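PDB 6E0K: cyclic UMP-AMP synthase from Rhodothermus marinus SG0.5JP17-172, which joins UTP and ATP into the cyclic dinucleotide 3',3'-cUAMP, the second messenger by which a CBASS antiphage system triggers bacterial cell death. Local coordinates for residues Q66-F71 against C133-K138; Y34-G39 against S88-N93; Y149-T154 against Y167-Y172. One frame throughout, in Å; residues are numbered along the deposited sequence.

In the fold
Interactions 1 and 3 share the sheet of the nucleotidyltransferase fold, in which strands 127-138 and 150-157 are antiparallel neighbours. Interaction 1 joins strand 127-138 to strand 61-68 and the corner that follows it by backbone bonds and a relay of amides that finishes in an arginine-phenylalanine stack; interaction 3 sets the start of helix 168-181 against strand 150-157 by apolar packing and a salt bridge. Both are partly buried. Interaction 2 lies farther out, a surface contact of two loops in which a lysine's methylenes cover a tyrosine ring and no direct hydrogen bond crosses. Ser69 and Val70 of interaction 1 touch Lys38 and Ser88 of interaction 2.

Interaction 1: Q66-F71 against C133-K138; sequences QLNSVF and CIQYRK
Gln135 holds its CG anti to the backbone N (chi1 -177°) and runs on extended, so its amide stands between Asn68 and Arg137. Arg137 instead turns CG beside its own backbone N (chi1 -64°) and then stretches straight to NE, while Phe71 takes the crowded position between backbone N and carbonyl carbon (chi1 52°); together these lay the guanidinium flat on the ring. CZ of Arg137 sits 3.7 Å from the centroid of the Phe71 ring, a cation-pi stack, and Arg137 CD adds a CH-pi contact over the same face. Arginine suits this place because its flat cation can stack while its rim still donates: Arg137 NE gives a nearly straight hydrogen bond of 2.8 Å to Gln135 OE1, in the guanidinium plane, which helps fix the rotation of both groups, and NH1 is hydrogen-bonded to Tyr139 OH. The other end of that amide, Gln135 NE2, donates to Asn68 OD1 at 2.8 Å, approaching from above the carbonyl plane. Asn68 OD1 also receives Gln66 NE2 (2.9 Å) on a lone pair, so two donors grip one oxygen. Gln66 OE1 finds its partner in Tyr44 OH. The backbones pair in parallel: Leu67 N bonds to Cys133 O and Gln135 N to Leu67 O, both at 2.9 Å. On the face of Leu67 and Ile134, branched, apolar Ile134 offers CG1 to Leu67 CB, and its CG2 meets Val70 CG2 at the corner where the chain turns out of strand 61-68. Helix 92-107 covers this face, Phe95 meeting Leu67 and Trp92 meeting Ile134. Phe85 meets the Phe71 ring edge-to-face, and strand 150-157 flanks strand 127-138, with Met153 touching Gln66 and Cys133.

Interaction 2: Y34-G39 against S88-N93; sequences YKWPKG and SDYTWN
This is a surface contact between two loops, an aliphatic-on-aromatic packing in which Lys38 lies over Tyr90. It sits at the outer end of the nucleotidyltransferase domain, where the connection from helix 18-32 to strand 42-45 meets the approach to helix 92-107. CB of Tyr90 points toward residues 34-39, and with CG anti to the backbone N (chi1 -173°) the ring extends to Pro37 and Lys38. Lys38 turns CG beside its backbone N (chi1 -57°), laying CB and CG on one face of that ring; the bend at chi2 then directs the rest of the chain away. CB of Lys38 is 3.6 Å from the Tyr90 centroid, a CH-pi contact over the face, and Lys38 CG lies 3.5 Å from Tyr90 CD1. Pro37 presses from farther out along the ring, its CG 3.9 Å from Tyr90 CE1; its rigid, apolar ring suits packing against an aromatic neighbour. The Tyr90 hydroxyl is hydrogen-bonded to Asp98 of helix 92-107, and a water that accepts from Lys38 N and donates to Gly39 O also donates weakly to Tyr90 OH, 3.0 Å away. Gly39 has a positive phi (117°), with backbone angles that would jam a CB against the carbonyl of Lys38. On the other loop, Ser88 OG donates a hydrogen bond to Tyr90 O (2.7 Å), on a lone pair, and Thr91 is the helix N-cap, accepting from Asp94 N. No hydrogen bond passes directly between the segments. The ammonium end of Lys38 leads away from the ring, where NZ makes a weak hydrogen bond to Pro37 O. Since Lys38 NZ stays 5.4 Å from Asp89 OD1, these opposite charges could attract only at longer range, and the contact rests chiefly on apolar methylenes and a polarisable ring.

Interaction 3: Y149-T154 against Y167-Y172; sequences YIEGMT and YPKLHY
The two backbones come nearest at Gly152 and Tyr167, the residue just before the helix; Gly152 CA lies 3.5 Å from Tyr167 CD2, and a CB there would clash with that same ring carbon, so glycine suits the spot. The ring edge of Tyr167 also faces Glu151 O, close to the ring plane. Beside it, Ile150 CG2 reaches Leu170 CD1 at 3.6 Å and Tyr167 CE2 at 4.0 Å, a branched side chain touching both ring and helix. Farther along the strand, Met153 CG packs 3.9 Å from Pro168 CD. Pro168, a residue well suited to a first helical turn, follows Tyr167 at the N-cap position, and Tyr167 O receives His171 N. Here an antiparallel hairpin of the nucleotidyltransferase sheet, strands 150-157 and 162-166, passes directly into helix 168-181. The turn lies beside the active site: Pro168 touches Gln46, which binds both nucleotides, and Met153 touches Asn166, which binds UTP. A salt bridge also joins the two segments. Extended Lys169 places NZ 3.1 Å from Glu151 OE2, on the syn lone pair, and Glu151, with CG anti to its backbone N (chi1 -172°), runs out to meet it. Glu42 is the stronger partner of Lys169 NZ, in a salt bridge of its own, while Glu151 OE2 takes a weak hydrogen bond from Gln66. Backbone bonds from Gly152 to Tyr136 and Thr154 to Ile134 hold the strand against 127-138.

Interaction 1: Q66-F71 against C133-K138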
loop_
_atom_site.group_PDB
_atom_site.type_symbol
_atom_site.label_atom_id
_atom_site.label_comp_id
_atom_site.label_asym_id
_atom_site.label_seq_id
_atom_site.Cartn_x
_atom_site.Cartn_y
_atom_site.Cartn_z
ATOM N N GLN A 66 -5.015 2.243 14.704
ATOM C CA GLN A 66 -6.148 3.081 14.309
ATOM C C GLN A 66 -7.151 3.201 15.448
ATOM O O GLN A 66 -7.674 2.192 15.939
ATOM C CB GLN A 66 -6.820 2.511 13.058
ATOM C CG GLN A 66 -8.091 3.271 12.676
ATOM C CD GLN A 66 -8.636 2.844 11.327
ATOM O OE1 GLN A 66 -7.873 2.629 10.377
ATOM N NE2 GLN A 66 -9.960 2.745 11.219
ATOM N N LEU A 67 -7.435 4.440 15.853
ATOM C CA LEU A 67 -8.447 4.697 16.869
ATOM C C LEU A 67 -9.818 4.730 16.212
ATOM O O LEU A 67 -10.015 5.438 15.219
ATOM C CB LEU A 67 -8.162 6.027 17.564
ATOM C CG LEU A 67 -9.109 6.357 18.705
ATOM C CD1 LEU A 67 -8.889 5.377 19.829
ATOM C CD2 LEU A 67 -8.919 7.802 19.164
ATOM N N ASN A 68 -10.764 3.958 16.755
ATOM C CA ASN A 68 -12.111 3.875 16.198
ATOM C C ASN A 68 -13.198 4.381 17.128
ATOM O O ASN A 68 -14.374 4.354 16.748
ATOM C CB ASN A 68 -12.428 2.430 15.800
ATOM C CG ASN A 68 -11.646 1.987 14.597
ATOM O OD1 ASN A 68 -11.608 2.696 13.594
ATOM N ND2 ASN A 68 -11.016 0.817 14.681
ATOM N N SER A 69 -12.852 4.845 18.324
ATOM C CA SER A 69 -13.884 5.340 19.225
ATOM C C SER A 69 -14.368 6.720 18.824
ATOM O O SER A 69 -15.434 7.157 19.266
ATOM C CB SER A 69 -13.349 5.360 20.652
ATOM O OG SER A 69 -12.218 6.214 20.730
ATOM N N VAL A 70 -13.596 7.422 18.009
ATOM C CA VAL A 70 -13.975 8.712 17.461
ATOM C C VAL A 70 -13.547 8.698 16.004
ATOM O O VAL A 70 -12.790 7.825 15.569
ATOM C CB VAL A 70 -13.322 9.879 18.219
ATOM C CG1 VAL A 70 -13.722 9.844 19.699
ATOM C CG2 VAL A 70 -11.824 9.815 18.088
ATOM N N PHE A 71 -14.047 9.667 15.243
ATOM C CA PHE A 71 -13.727 9.715 13.824
ATOM C C PHE A 71 -13.624 11.149 13.341
ATOM O O PHE A 71 -14.422 12.009 13.718
ATOM C CB PHE A 71 -14.752 8.958 12.969
ATOM C CG PHE A 71 -16.165 9.351 13.227
ATOM C CD1 PHE A 71 -16.776 10.350 12.481
ATOM C CD2 PHE A 71 -16.889 8.721 14.232
ATOM C CE1 PHE A 71 -18.085 10.717 12.739
ATOM C CE2 PHE A 71 -18.199 9.087 14.489
ATOM C CZ PHE A 71 -18.798 10.084 13.741
ATOM N N CYS A 133 -3.220 6.659 13.559
ATOM C CA CYS A 133 -4.272 7.343 12.812
ATOM C C CYS A 133 -5.606 7.207 13.529
ATOM O O CYS A 133 -5.765 6.403 14.441
ATOM C CB CYS A 133 -4.380 6.800 11.388
ATOM S SG CYS A 133 -4.697 5.022 11.279
ATOM N N ILE A 134 -6.571 8.024 13.102
ATOM C CA ILE A 134 -7.940 7.953 13.595
ATOM C C ILE A 134 -8.847 7.629 12.415
ATOM O O ILE A 134 -8.581 8.022 11.273
ATOM C CB ILE A 134 -8.357 9.272 14.283
ATOM C CG1 ILE A 134 -7.530 9.496 15.549
ATOM C CG2 ILE A 134 -9.838 9.258 14.626
ATOM C CD1 ILE A 134 -7.927 10.742 16.288
ATOM N N GLN A 135 -9.899 6.868 12.685
ATOM C CA GLN A 135 -10.885 6.552 11.659
ATOM C C GLN A 135 -11.351 7.833 10.972
ATOM O O GLN A 135 -11.576 8.847 11.626
ATOM C CB GLN A 135 -12.073 5.838 12.305
ATOM C CG GLN A 135 -13.150 5.391 11.340
ATOM C CD GLN A 135 -14.347 4.821 12.080
ATOM O OE1 GLN A 135 -15.456 5.338 11.981
ATOM N NE2 GLN A 135 -14.117 3.761 12.852
ATOM N N TYR A 136 -11.446 7.788 9.647
ATOM C CA TYR A 136 -11.947 8.899 8.848
ATOM C C TYR A 136 -13.191 8.427 8.110
ATOM O O TYR A 136 -13.183 7.349 7.512
ATOM C CB TYR A 136 -10.892 9.379 7.844
ATOM C CG TYR A 136 -11.354 10.571 7.038
ATOM C CD1 TYR A 136 -11.209 11.854 7.534
ATOM C CD2 TYR A 136 -11.945 10.408 5.788
ATOM C CE1 TYR A 136 -11.629 12.969 6.794
ATOM C CE2 TYR A 136 -12.368 11.495 5.054
ATOM C CZ TYR A 136 -12.209 12.773 5.557
ATOM O OH TYR A 136 -12.628 13.844 4.811
ATOM N N ARG A 137 -14.261 9.211 8.177
ATOM C CA ARG A 137 -15.496 8.895 7.473
ATOM C C ARG A 137 -15.721 9.929 6.382
ATOM O O ARG A 137 -15.892 11.120 6.673
ATOM C CB ARG A 137 -16.687 8.883 8.435
ATOM C CG ARG A 137 -16.600 7.794 9.497
ATOM C CD ARG A 137 -17.905 7.733 10.284
ATOM N NE ARG A 137 -17.826 6.799 11.405
ATOM C CZ ARG A 137 -18.836 6.546 12.230
ATOM N NH1 ARG A 137 -20.006 7.152 12.064
ATOM N NH2 ARG A 137 -18.671 5.681 13.228
ATOM N N LYS A 138 -15.762 9.469 5.134
ATOM C CA LYS A 138 -16.086 10.319 4.003
ATOM C C LYS A 138 -17.568 10.146 3.709
ATOM O O LYS A 138 -17.996 9.092 3.222
ATOM C CB LYS A 138 -15.229 9.963 2.791
ATOM C CG LYS A 138 -15.540 10.835 1.584
ATOM C CD LYS A 138 -14.512 10.641 0.476
ATOM C CE LYS A 138 -14.432 9.192 0.025
ATOM N NZ LYS A 138 -13.518 9.067 -1.159
HETATM O O HOH W 1 -16.264 5.138 15.179
#

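Interaction 2: Y34-G39 against S88-N93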
loop_
_atom_site.group_PDB
_atom_site.type_symbol
_atom_site.label_atom_id
_atom_site.label_comp_id
_atom_site.label_asym_id
_atom_site.label_seq_id
_atom_site.Cartn_x
_atom_site.Cartn_y
_atom_site.Cartn_z
ATOM N N TYR A 34 -1.282 -1.435 27.677
ATOM C CA TYR A 34 -1.497 -0.043 28.035
ATOM C C TYR A 34 -2.945 0.188 28.458
ATOM O O TYR A 34 -3.861 -0.512 28.013
ATOM C CB TYR A 34 -1.144 0.834 26.834
ATOM C CG TYR A 34 -0.998 2.315 27.113
ATOM C CD1 TYR A 34 0.146 2.816 27.723
ATOM C CD2 TYR A 34 -1.982 3.217 26.718
ATOM C CE1 TYR A 34 0.293 4.170 27.960
ATOM C CE2 TYR A 34 -1.842 4.574 26.957
ATOM C CZ TYR A 34 -0.698 5.045 27.567
ATOM O OH TYR A 34 -0.540 6.389 27.806
ATOM N N LYS A 35 -3.148 1.172 29.334
ATOM C CA LYS A 35 -4.491 1.543 29.769
ATOM C C LYS A 35 -4.964 2.704 28.901
ATOM O O LYS A 35 -4.436 3.818 28.993
ATOM C CB LYS A 35 -4.512 1.908 31.253
ATOM C CG LYS A 35 -5.906 2.230 31.772
ATOM C CD LYS A 35 -5.894 2.605 33.246
ATOM C CE LYS A 35 -7.297 2.957 33.743
ATOM N NZ LYS A 35 -8.243 1.800 33.657
ATOM N N TRP A 36 -5.964 2.445 28.065
ATOM C CA TRP A 36 -6.395 3.417 27.068
ATOM C C TRP A 36 -7.476 4.320 27.643
ATOM O O TRP A 36 -8.507 3.816 28.107
ATOM C CB TRP A 36 -6.887 2.706 25.827
ATOM C CG TRP A 36 -5.749 1.974 25.212
ATOM C CD1 TRP A 36 -5.421 0.669 25.396
ATOM C CD2 TRP A 36 -4.726 2.538 24.393
ATOM N NE1 TRP A 36 -4.270 0.367 24.703
ATOM C CE2 TRP A 36 -3.828 1.502 24.071
ATOM C CE3 TRP A 36 -4.502 3.816 23.863
ATOM C CZ2 TRP A 36 -2.715 1.704 23.263
ATOM C CZ3 TRP A 36 -3.406 4.017 23.062
ATOM C CH2 TRP A 36 -2.518 2.966 22.767
ATOM N N PRO A 37 -7.291 5.628 27.636
ATOM C CA PRO A 37 -8.272 6.492 28.304
ATOM C C PRO A 37 -9.549 6.698 27.502
ATOM O O PRO A 37 -10.595 7.007 28.081
ATOM C CB PRO A 37 -7.504 7.806 28.489
ATOM C CG PRO A 37 -6.523 7.829 27.381
ATOM C CD PRO A 37 -6.121 6.386 27.155
ATOM N N LYS A 38 -9.491 6.544 26.182
ATOM C CA LYS A 38 -10.623 6.938 25.346
ATOM C C LYS A 38 -10.811 5.964 24.198
ATOM O O LYS A 38 -11.145 6.353 23.076
ATOM C CB LYS A 38 -10.445 8.363 24.817
ATOM C CG LYS A 38 -10.266 9.435 25.891
ATOM C CD LYS A 38 -11.580 9.798 26.570
ATOM C CE LYS A 38 -11.365 10.840 27.663
ATOM N NZ LYS A 38 -10.477 10.340 28.747
ATOM N N GLY A 39 -10.607 4.687 24.455
ATOM C CA GLY A 39 -10.801 3.742 23.376
ATOM C C GLY A 39 -9.498 3.041 23.051
ATOM O O GLY A 39 -8.430 3.662 22.953
ATOM N N SER A 88 -15.178 15.123 19.903
ATOM C CA SER A 88 -14.286 14.354 20.759
ATOM C C SER A 88 -13.321 15.294 21.453
ATOM O O SER A 88 -12.670 16.111 20.793
ATOM C CB SER A 88 -13.488 13.342 19.942
ATOM O OG SER A 88 -12.446 12.766 20.732
ATOM N N ASP A 89 -13.202 15.165 22.773
ATOM C CA ASP A 89 -12.189 15.953 23.459
ATOM C C ASP A 89 -10.821 15.296 23.397
ATOM O O ASP A 89 -9.830 15.929 23.762
ATOM C CB ASP A 89 -12.599 16.208 24.911
ATOM C CG ASP A 89 -12.765 14.934 25.720
ATOM O OD1 ASP A 89 -12.531 13.825 25.193
ATOM O OD2 ASP A 89 -13.146 15.047 26.904
ATOM N N TYR A 90 -10.760 14.065 22.901
ATOM C CA TYR A 90 -9.530 13.310 22.740
ATOM C C TYR A 90 -9.079 13.481 21.297
ATOM O O TYR A 90 -9.819 13.135 20.365
ATOM C CB TYR A 90 -9.803 11.848 23.076
ATOM C CG TYR A 90 -8.631 10.901 23.143
ATOM C CD1 TYR A 90 -7.674 11.008 24.136
ATOM C CD2 TYR A 90 -8.539 9.846 22.245
ATOM C CE1 TYR A 90 -6.637 10.084 24.224
ATOM C CE2 TYR A 90 -7.513 8.936 22.316
ATOM C CZ TYR A 90 -6.570 9.059 23.297
ATOM O OH TYR A 90 -5.546 8.135 23.384
ATOM N N THR A 91 -7.895 14.039 21.112
ATOM C CA THR A 91 -7.438 14.432 19.786
ATOM C C THR A 91 -6.487 13.398 19.196
ATOM O O THR A 91 -5.978 12.519 19.886
ATOM C CB THR A 91 -6.714 15.773 19.842
ATOM O OG1 THR A 91 -5.530 15.625 20.629
ATOM C CG2 THR A 91 -7.601 16.851 20.473
ATOM N N TRP A 92 -6.214 13.552 17.894
ATOM C CA TRP A 92 -5.174 12.730 17.285
ATOM C C TRP A 92 -3.847 12.930 18.007
ATOM O O TRP A 92 -3.103 11.968 18.246
ATOM C CB TRP A 92 -5.050 13.061 15.789
ATOM C CG TRP A 92 -3.926 12.359 15.116
ATOM C CD1 TRP A 92 -3.969 11.133 14.500
ATOM C CD2 TRP A 92 -2.575 12.812 15.010
ATOM N NE1 TRP A 92 -2.731 10.809 14.010
ATOM C CE2 TRP A 92 -1.854 11.818 14.313
ATOM C CE3 TRP A 92 -1.904 13.963 15.435
ATOM C CZ2 TRP A 92 -0.498 11.943 14.030
ATOM C CZ3 TRP A 92 -0.554 14.079 15.154
ATOM C CH2 TRP A 92 0.132 13.080 14.458
ATOM N N ASN A 93 -3.553 14.175 18.386
ATOM C CA ASN A 93 -2.334 14.479 19.122
ATOM C C ASN A 93 -2.282 13.724 20.454
ATOM O O ASN A 93 -1.248 13.139 20.808
ATOM C CB ASN A 93 -2.266 15.996 19.315
ATOM C CG ASN A 93 -1.021 16.447 20.017
ATOM O OD1 ASN A 93 0.089 16.079 19.642
ATOM N ND2 ASN A 93 -1.196 17.266 21.044
HETATM O O HOH W 2 -7.388 5.935 24.133
#

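Interaction 3: Y149-T154 against Y167-Y172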
loop_
_atom_site.group_PDB
_atom_site.type_symbol
_atom_site.label_atom_id
_atom_site.label_comp_id
_atom_site.label_asym_id
_atom_site.label_seq_id
_atom_site.Cartn_x
_atom_site.Cartn_y
_atom_site.Cartn_z
ATOM N N TYR A 149 -21.395 6.034 4.464
ATOM C CA TYR A 149 -20.105 6.699 4.390
ATOM C C TYR A 149 -19.067 5.674 3.972
ATOM O O TYR A 149 -19.285 4.464 4.075
ATOM C CB TYR A 149 -19.703 7.341 5.728
ATOM C CG TYR A 149 -19.576 6.364 6.876
ATOM C CD1 TYR A 149 -18.384 5.675 7.121
ATOM C CD2 TYR A 149 -20.644 6.146 7.728
ATOM C CE1 TYR A 149 -18.281 4.787 8.200
ATOM C CE2 TYR A 149 -20.550 5.265 8.793
ATOM C CZ TYR A 149 -19.376 4.593 9.022
ATOM O OH TYR A 149 -19.310 3.728 10.093
ATOM N N ILE A 150 -17.930 6.175 3.518
ATOM C CA ILE A 150 -16.782 5.349 3.165
ATOM C C ILE A 150 -15.730 5.539 4.245
ATOM O O ILE A 150 -15.389 6.674 4.600
ATOM C CB ILE A 150 -16.253 5.714 1.770
ATOM C CG1 ILE A 150 -17.337 5.433 0.729
ATOM C CG2 ILE A 150 -14.990 4.915 1.449
ATOM C CD1 ILE A 150 -17.019 5.953 -0.639
ATOM N N GLU A 151 -15.218 4.430 4.775
ATOM C CA GLU A 151 -14.310 4.480 5.912
ATOM C C GLU A 151 -12.868 4.435 5.438
ATOM O O GLU A 151 -12.491 3.550 4.654
ATOM C CB GLU A 151 -14.559 3.333 6.891
ATOM C CG GLU A 151 -13.757 3.499 8.175
ATOM C CD GLU A 151 -13.708 2.237 9.011
ATOM O OE1 GLU A 151 -14.786 1.742 9.391
ATOM O OE2 GLU A 151 -12.593 1.746 9.283
ATOM N N GLY A 152 -12.073 5.384 5.922
ATOM C CA GLY A 152 -10.634 5.380 5.802
ATOM C C GLY A 152 -10.013 5.685 7.150
ATOM O O GLY A 152 -10.571 5.373 8.202
ATOM N N MET A 153 -8.837 6.302 7.106
ATOM C CA MET A 153 -8.189 6.768 8.321
ATOM C C MET A 153 -7.411 8.024 7.977
ATOM O O MET A 153 -7.177 8.333 6.805
ATOM C CB MET A 153 -7.280 5.689 8.938
ATOM C CG MET A 153 -6.284 5.053 7.976
ATOM S SD MET A 153 -4.858 6.113 7.654
ATOM C CE MET A 153 -3.560 4.883 7.412
ATOM N N THR A 154 -7.010 8.755 9.011
ATOM C CA THR A 154 -6.311 10.005 8.773
ATOM C C THR A 154 -5.298 10.263 9.881
ATOM O O THR A 154 -5.444 9.785 11.012
ATOM C CB THR A 154 -7.304 11.181 8.650
ATOM O OG1 THR A 154 -6.620 12.358 8.194
ATOM C CG2 THR A 154 -7.963 11.471 9.977
ATOM N N TYR A 167 -6.926 4.822 2.717
ATOM C CA TYR A 167 -7.973 3.801 2.744
ATOM C C TYR A 167 -7.372 2.403 2.641
ATOM O O TYR A 167 -7.708 1.638 1.731
ATOM C CB TYR A 167 -8.966 4.035 1.612
ATOM C CG TYR A 167 -9.651 5.384 1.653
ATOM C CD1 TYR A 167 -9.103 6.493 1.019
ATOM C CD2 TYR A 167 -10.852 5.533 2.332
ATOM C CE1 TYR A 167 -9.767 7.744 1.071
ATOM C CE2 TYR A 167 -11.510 6.750 2.382
ATOM C CZ TYR A 167 -10.964 7.845 1.760
ATOM O OH TYR A 167 -11.640 9.055 1.835
ATOM N N PRO A 168 -6.491 2.029 3.569
ATOM C CA PRO A 168 -5.806 0.730 3.435
ATOM C C PRO A 168 -6.738 -0.468 3.488
ATOM O O PRO A 168 -6.464 -1.485 2.830
ATOM C CB PRO A 168 -4.824 0.730 4.616
ATOM C CG PRO A 168 -5.476 1.626 5.638
ATOM C CD PRO A 168 -6.140 2.712 4.833
ATOM N N LYS A 169 -7.831 -0.395 4.254
ATOM C CA LYS A 169 -8.741 -1.534 4.302
ATOM C C LYS A 169 -9.401 -1.768 2.950
ATOM O O LYS A 169 -9.601 -2.920 2.547
ATOM C CB LYS A 169 -9.801 -1.321 5.377
ATOM C CG LYS A 169 -9.234 -1.199 6.774
ATOM C CD LYS A 169 -10.358 -1.033 7.767
ATOM C CE LYS A 169 -9.823 -0.973 9.193
ATOM N NZ LYS A 169 -10.926 -0.745 10.172
ATOM N N LEU A 170 -9.771 -0.691 2.250
ATOM C CA LEU A 170 -10.367 -0.847 0.928
ATOM C C LEU A 170 -9.336 -1.299 -0.091
ATOM O O LEU A 170 -9.649 -2.104 -0.979
ATOM C CB LEU A 170 -11.011 0.456 0.468
ATOM C CG LEU A 170 -12.239 0.836 1.281
ATOM C CD1 LEU A 170 -12.767 2.167 0.784
ATOM C CD2 LEU A 170 -13.283 -0.245 1.160
ATOM N N HIS A 171 -8.109 -0.786 0.010
ATOM C CA HIS A 171 -7.019 -1.295 -0.824
ATOM C C HIS A 171 -6.903 -2.811 -0.682
ATOM O O HIS A 171 -6.856 -3.537 -1.680
ATOM C CB HIS A 171 -5.704 -0.601 -0.450
ATOM C CG HIS A 171 -4.524 -1.054 -1.255
ATOM N ND1 HIS A 171 -4.065 -0.366 -2.355
ATOM C CD2 HIS A 171 -3.706 -2.128 -1.114
ATOM C CE1 HIS A 171 -3.021 -0.995 -2.865
ATOM N NE2 HIS A 171 -2.779 -2.063 -2.127
ATOM N N TYR A 172 -6.895 -3.303 0.559
ATOM C CA TYR A 172 -6.781 -4.742 0.787
ATOM C C TYR A 172 -7.991 -5.494 0.246
ATOM O O TYR A 172 -7.854 -6.501 -0.463
ATOM C CB TYR A 172 -6.600 -5.027 2.280
ATOM C CG TYR A 172 -6.701 -6.492 2.561
ATOM C CD1 TYR A 172 -5.699 -7.349 2.142
ATOM C CD2 TYR A 172 -7.803 -7.028 3.212
ATOM C CE1 TYR A 172 -5.781 -8.703 2.383
ATOM C CE2 TYR A 172 -7.893 -8.382 3.460
ATOM C CZ TYR A 172 -6.876 -9.215 3.024
ATOM O OH TYR A 172 -6.937 -10.572 3.259
HETATM O O HOH W 3 -11.062 1.674 4.065
#